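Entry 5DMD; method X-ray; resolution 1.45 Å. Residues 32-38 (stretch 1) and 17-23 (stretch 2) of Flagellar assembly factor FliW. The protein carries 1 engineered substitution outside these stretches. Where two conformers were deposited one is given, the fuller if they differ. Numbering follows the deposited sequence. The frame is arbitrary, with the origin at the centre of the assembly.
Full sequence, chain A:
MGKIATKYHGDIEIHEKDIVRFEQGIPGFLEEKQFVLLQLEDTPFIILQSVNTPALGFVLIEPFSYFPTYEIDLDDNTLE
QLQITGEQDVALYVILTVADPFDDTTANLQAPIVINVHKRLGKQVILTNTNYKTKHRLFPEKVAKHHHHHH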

ATOM      1  N   GLU A  32     -12.992  -6.936  -2.214  1.00 17.70           N
ATOM      2  CA  GLU A  32     -12.682  -5.519  -2.040  1.00 15.70           C
ATOM      3  C   GLU A  32     -11.901  -5.040  -3.255  1.00 17.56           C
ATOM      4  O   GLU A  32     -10.670  -5.118  -3.307  1.00 18.73           O
ATOM      5  CB  GLU A  32     -11.936  -5.309  -0.727  1.00 19.42           C
ATOM      6  CG  GLU A  32     -12.773  -5.664   0.485  1.00 18.28           C
ATOM      7  CD  GLU A  32     -13.795  -4.575   0.819  1.00 25.04           C
ATOM      8  OE1 GLU A  32     -13.673  -3.443   0.291  1.00 22.37           O
ATOM      9  OE2 GLU A  32     -14.703  -4.842   1.631  1.00 27.12           O
ATOM     10  N   LYS A  33     -12.634  -4.530  -4.244  1.00 15.70           N
ATOM     11  CA  LYS A  33     -12.069  -4.177  -5.534  1.00 15.41           C
ATOM     12  C   LYS A  33     -11.980  -2.679  -5.786  1.00 16.05           C
ATOM     13  O   LYS A  33     -11.504  -2.278  -6.852  1.00 16.76           O
ATOM     14  CB  LYS A  33     -12.847  -4.860  -6.664  1.00 19.64           C
ATOM     15  CG  LYS A  33     -12.815  -6.392  -6.575  1.00 21.67           C
ATOM     16  CD  LYS A  33     -13.327  -7.023  -7.864  1.00 21.84           C
ATOM     17  CE  LYS A  33     -13.575  -8.517  -7.699  1.00 25.35           C
ATOM     18  NZ  LYS A  33     -12.345  -9.275  -7.330  1.00 27.41           N
ATOM     19  N   GLN A  34     -12.415  -1.839  -4.845  1.00 15.47           N
ATOM     20  CA  GLN A  34     -12.432  -0.394  -5.032  1.00 17.20           C
ATOM     21  C   GLN A  34     -11.833   0.273  -3.806  1.00 18.60           C
ATOM     22  O   GLN A  34     -12.340   0.094  -2.688  1.00 15.80           O
ATOM     23  CB  GLN A  34     -13.856   0.109  -5.250  1.00 14.47           C
ATOM     24  CG  GLN A  34     -14.428  -0.256  -6.601  1.00 22.64           C
ATOM     25  CD  GLN A  34     -15.936  -0.142  -6.627  1.00 40.38           C
ATOM     26  OE1 GLN A  34     -16.494   0.587  -7.442  1.00 35.66           O
ATOM     27  NE2 GLN A  34     -16.600  -0.857  -5.731  1.00 42.59           N
ATOM     28  N   PHE A  35     -10.768   1.046  -4.017  1.00 14.85           N
ATOM     29  CA  PHE A  35     -10.098   1.766  -2.946  1.00 13.60           C
ATOM     30  C   PHE A  35      -9.832   3.202  -3.368  1.00 17.42           C
ATOM     31  O   PHE A  35      -9.722   3.528  -4.553  1.00 16.30           O
ATOM     32  CB  PHE A  35      -8.745   1.118  -2.610  1.00 15.08           C
ATOM     33  CG  PHE A  35      -8.861  -0.177  -1.879  1.00 14.37           C
ATOM     34  CD1 PHE A  35      -9.010  -1.376  -2.566  1.00 16.58           C
ATOM     35  CD2 PHE A  35      -8.804  -0.204  -0.493  1.00 15.59           C
ATOM     36  CE1 PHE A  35      -9.117  -2.582  -1.866  1.00 17.19           C
ATOM     37  CE2 PHE A  35      -8.920  -1.395   0.207  1.00 18.09           C
ATOM     38  CZ  PHE A  35      -9.071  -2.587  -0.481  1.00 17.07           C
ATOM     39  N   VAL A  36      -9.716   4.064  -2.377  1.00 14.35           N
ATOM     40  CA  VAL A  36      -9.232   5.420  -2.589  0.58 14.06           C
ATOM     41  C   VAL A  36      -8.014   5.613  -1.700  1.00 15.96           C
ATOM     42  O   VAL A  36      -7.893   4.986  -0.642  1.00 18.84           O
ATOM     43  CB  VAL A  36     -10.322   6.489  -2.315  0.58 15.81           C
ATOM     44  CG1 VAL A  36     -10.874   6.364  -0.900  0.58 12.24           C
ATOM     45  CG2 VAL A  36      -9.810   7.898  -2.575  0.58 35.56           C
ATOM     46  N   LEU A  37      -7.085   6.449  -2.155  1.00 15.72           N
ATOM     47  CA  LEU A  37      -5.869   6.760  -1.414  1.00 17.82           C
ATOM     48  C   LEU A  37      -6.040   8.125  -0.772  1.00 18.82           C
ATOM     49  O   LEU A  37      -6.228   9.121  -1.474  1.00 23.33           O
ATOM     50  CB  LEU A  37      -4.649   6.751  -2.334  1.00 18.24           C
ATOM     51  CG  LEU A  37      -4.007   5.408  -2.697  1.00 22.19           C
ATOM     52  CD1 LEU A  37      -4.988   4.443  -3.351  1.00 32.26           C
ATOM     53  CD2 LEU A  37      -2.813   5.639  -3.609  1.00 28.85           C
ATOM     54  N   LEU A  38      -5.968   8.172   0.558  1.00 18.44           N
ATOM     55  CA  LEU A  38      -6.250   9.385   1.314  1.00 17.64           C
ATOM     56  C   LEU A  38      -5.031   9.768   2.134  1.00 21.50           C
ATOM     57  O   LEU A  38      -4.629   9.030   3.037  1.00 23.04           O
ATOM     58  CB  LEU A  38      -7.458   9.191   2.231  1.00 18.98           C
ATOM     59  CG  LEU A  38      -8.737   8.655   1.606  1.00 18.14           C
ATOM     60  CD1 LEU A  38      -9.750   8.304   2.686  1.00 21.60           C
ATOM     61  CD2 LEU A  38      -9.313   9.726   0.661  1.00 20.59           C
TER
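Stretch 2, residues 17-23: KDIVRFE

Stretch 2 runs alongside stretch 1 in the opposite sense, the two end-to-end directions lying 146° apart. The pairing is antiparallel. K33 faces F22, Q34 faces R21, F35 faces V20 and V36 faces I19, with CA atoms 4.6 to 5.3 Å apart. Stretch 2 leaves a 3-10 segment at K17 and D18 and is extended from I19 to F22, with V20 and R21 in strand; E23 then turns out of the extended form (phi/psi -65/-27). Together the two stretches bury 550 Å².

F35 and V20 form the hydrogen-bonded pair of the ladder. V20 N donates to F35 O at 2.8 Å, and F35 N donates to V20 O at 3.1 Å. Both bonds are nearly straight, so the two backbones are held side by side here. The next pair, Q34 with R21, is of the non-hydrogen-bonded kind. Beyond it, F22 N donates to K33 O at 2.8 Å. The carbonyls take CA-H...O contacts as well: I19 CA lies 3.5 Å from F35 O, and R21 CA 3.3 Å from K33 O. K33 CA in turn lies 3.3 Å from F22 O, a third CA-H...O contact.

K33 has the largest covered area, 98 Å². Its side chain runs out along stretch 2. Chi2 and chi3 are t, which stretches the chain out, and chi4 is m, so that the end turns NZ to E23 O, a hydrogen bond of 2.9 Å. The side chain thus fastens a backbone carbonyl one residue beyond the F22 N to K33 O bond. R21 packs against the same lysine. Its guanidinium has K33 CB over one face, and R21 NH2 lies 3.7 Å from K33 CD.

F35 and F22 come next, with 70 Å² each. The edge of the F35 ring points toward the face of the F22 ring. The ring centroids are 5.2 Å apart and the planes meet at 65°. The closest atoms, F35 CD1 and F22 CD1, are 3.7 Å apart. Both residues are buried.

V20 points to the same face of the sheet as F35. V20 CG2 also meets L37 CD1 at 4.0 Å, an apolar contact. Q34 and R21 point to the other face, where Q34 CB lies 3.8 Å from I19 CG2.

At the D18 end, direct backbone bonding gives way to a water. The water donates to D18 O at 2.7 Å and accepts from L37 N at 2.9 Å, bridging the two backbones. V36 CG2 packs nearby, 4.1 Å from D18 CB. K17 and L38 make no contact across the stretches.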

ATOM      1  N   LYS A  17     -13.333   9.370 -10.480  1.00 28.36           N
ATOM      2  CA  LYS A  17     -11.952   9.414 -10.941  1.00 38.19           C
ATOM      3  C   LYS A  17     -10.941   9.260  -9.816  1.00 39.05           C
ATOM      4  O   LYS A  17      -9.737   9.207 -10.094  1.00 38.78           O
ATOM      5  CB  LYS A  17     -11.676  10.696 -11.728  1.00 43.45           C
ATOM      6  CG  LYS A  17     -12.506  10.838 -12.986  1.00 60.67           C
ATOM      7  CD  LYS A  17     -11.916  11.910 -13.874  1.00 66.48           C
ATOM      8  CE  LYS A  17     -10.531  11.478 -14.330  1.00 51.27           C
ATOM      9  NZ  LYS A  17     -10.596  10.577 -15.515  1.00 51.13           N
ATOM     10  N   ASP A  18     -11.397   9.194  -8.564  1.00 24.53           N
ATOM     11  CA  ASP A  18     -10.509   8.963  -7.438  1.00 25.17           C
ATOM     12  C   ASP A  18     -10.269   7.481  -7.195  1.00 23.15           C
ATOM     13  O   ASP A  18      -9.304   7.128  -6.510  1.00 23.69           O
ATOM     14  CB  ASP A  18     -11.125   9.528  -6.153  1.00 27.33           C
ATOM     15  CG  ASP A  18     -11.274  11.042  -6.181  1.00 42.31           C
ATOM     16  OD1 ASP A  18     -10.413  11.731  -6.765  1.00 36.12           O
ATOM     17  OD2 ASP A  18     -12.249  11.540  -5.582  1.00 37.15           O
ATOM     18  N   ILE A  19     -11.126   6.614  -7.730  1.00 18.34           N
ATOM     19  CA  ILE A  19     -11.139   5.209  -7.327  1.00 18.36           C
ATOM     20  C   ILE A  19     -10.051   4.442  -8.062  1.00 16.82           C
ATOM     21  O   ILE A  19      -9.923   4.538  -9.290  1.00 21.09           O
ATOM     22  CB  ILE A  19     -12.521   4.584  -7.567  1.00 17.68           C
ATOM     23  CG1 ILE A  19     -13.556   5.310  -6.701  1.00 22.40           C
ATOM     24  CG2 ILE A  19     -12.511   3.073  -7.296  1.00 18.66           C
ATOM     25  CD1 ILE A  19     -14.970   4.809  -6.869  1.00 30.41           C
ATOM     26  N   VAL A  20      -9.261   3.681  -7.312  1.00 14.89           N
ATOM     27  CA  VAL A  20      -8.325   2.716  -7.877  1.00 16.43           C
ATOM     28  C   VAL A  20      -8.984   1.349  -7.814  1.00 15.64           C
ATOM     29  O   VAL A  20      -9.381   0.888  -6.733  1.00 16.17           O
ATOM     30  CB  VAL A  20      -6.991   2.705  -7.120  1.00 14.26           C
ATOM     31  CG1 VAL A  20      -6.026   1.699  -7.761  1.00 14.36           C
ATOM     32  CG2 VAL A  20      -6.373   4.090  -7.099  1.00 16.81           C
ATOM     33  N   ARG A  21      -9.103   0.698  -8.971  1.00 15.96           N
ATOM     34  CA  ARG A  21      -9.697  -0.628  -9.044  1.00 13.56           C
ATOM     35  C   ARG A  21      -8.624  -1.687  -8.838  1.00 14.75           C
ATOM     36  O   ARG A  21      -7.580  -1.666  -9.502  1.00 15.26           O
ATOM     37  CB  ARG A  21     -10.390  -0.862 -10.385  1.00 15.81           C
ATOM     38  CG  ARG A  21     -11.000  -2.254 -10.482  1.00 26.23           C
ATOM     39  CD  ARG A  21     -11.762  -2.494 -11.777  1.00 50.74           C
ATOM     40  NE  ARG A  21     -12.529  -3.734 -11.715  1.00 57.60           N
ATOM     41  CZ  ARG A  21     -13.614  -3.916 -10.970  1.00 54.43           C
ATOM     42  NH1 ARG A  21     -14.147  -2.930 -10.267  1.00 36.32           N
ATOM     43  NH2 ARG A  21     -14.183  -5.119 -10.938  1.00 46.87           N
ATOM     44  N   PHE A  22      -8.881  -2.600  -7.907  1.00 13.20           N
ATOM     45  CA  PHE A  22      -8.063  -3.786  -7.664  1.00 13.39           C
ATOM     46  C   PHE A  22      -8.878  -4.964  -8.199  1.00 16.89           C
ATOM     47  O   PHE A  22      -9.768  -5.479  -7.520  1.00 13.46           O
ATOM     48  CB  PHE A  22      -7.813  -3.914  -6.159  1.00 12.43           C
ATOM     49  CG  PHE A  22      -6.734  -3.000  -5.629  1.00 12.09           C
ATOM     50  CD1 PHE A  22      -6.911  -1.636  -5.573  1.00 13.41           C
ATOM     51  CD2 PHE A  22      -5.551  -3.544  -5.150  1.00 13.70           C
ATOM     52  CE1 PHE A  22      -5.916  -0.821  -5.070  1.00 12.58           C
ATOM     53  CE2 PHE A  22      -4.552  -2.737  -4.640  1.00 13.98           C
ATOM     54  CZ  PHE A  22      -4.734  -1.372  -4.600  1.00 14.95           C
ATOM     55  N   GLU A  23      -8.572  -5.398  -9.421  1.00 16.43           N
ATOM     56  CA  GLU A  23      -9.440  -6.368 -10.086  1.00 16.91           C
ATOM     57  C   GLU A  23      -9.461  -7.718  -9.374  1.00 16.88           C
ATOM     58  O   GLU A  23     -10.465  -8.440  -9.443  1.00 20.35           O
ATOM     59  CB  GLU A  23      -9.038  -6.511 -11.552  1.00 23.99           C
ATOM     60  CG  GLU A  23      -9.321  -5.249 -12.361  1.00 42.08           C
ATOM     61  CD  GLU A  23      -8.790  -5.314 -13.779  1.00 41.17           C
ATOM     62  OE1 GLU A  23      -8.030  -6.253 -14.092  1.00 49.17           O
ATOM     63  OE2 GLU A  23      -9.121  -4.412 -14.577  1.00 54.55           O
TER
HETATM   64  O   HOH W   1      -7.465   7.838  -4.632  1.00 23.11           O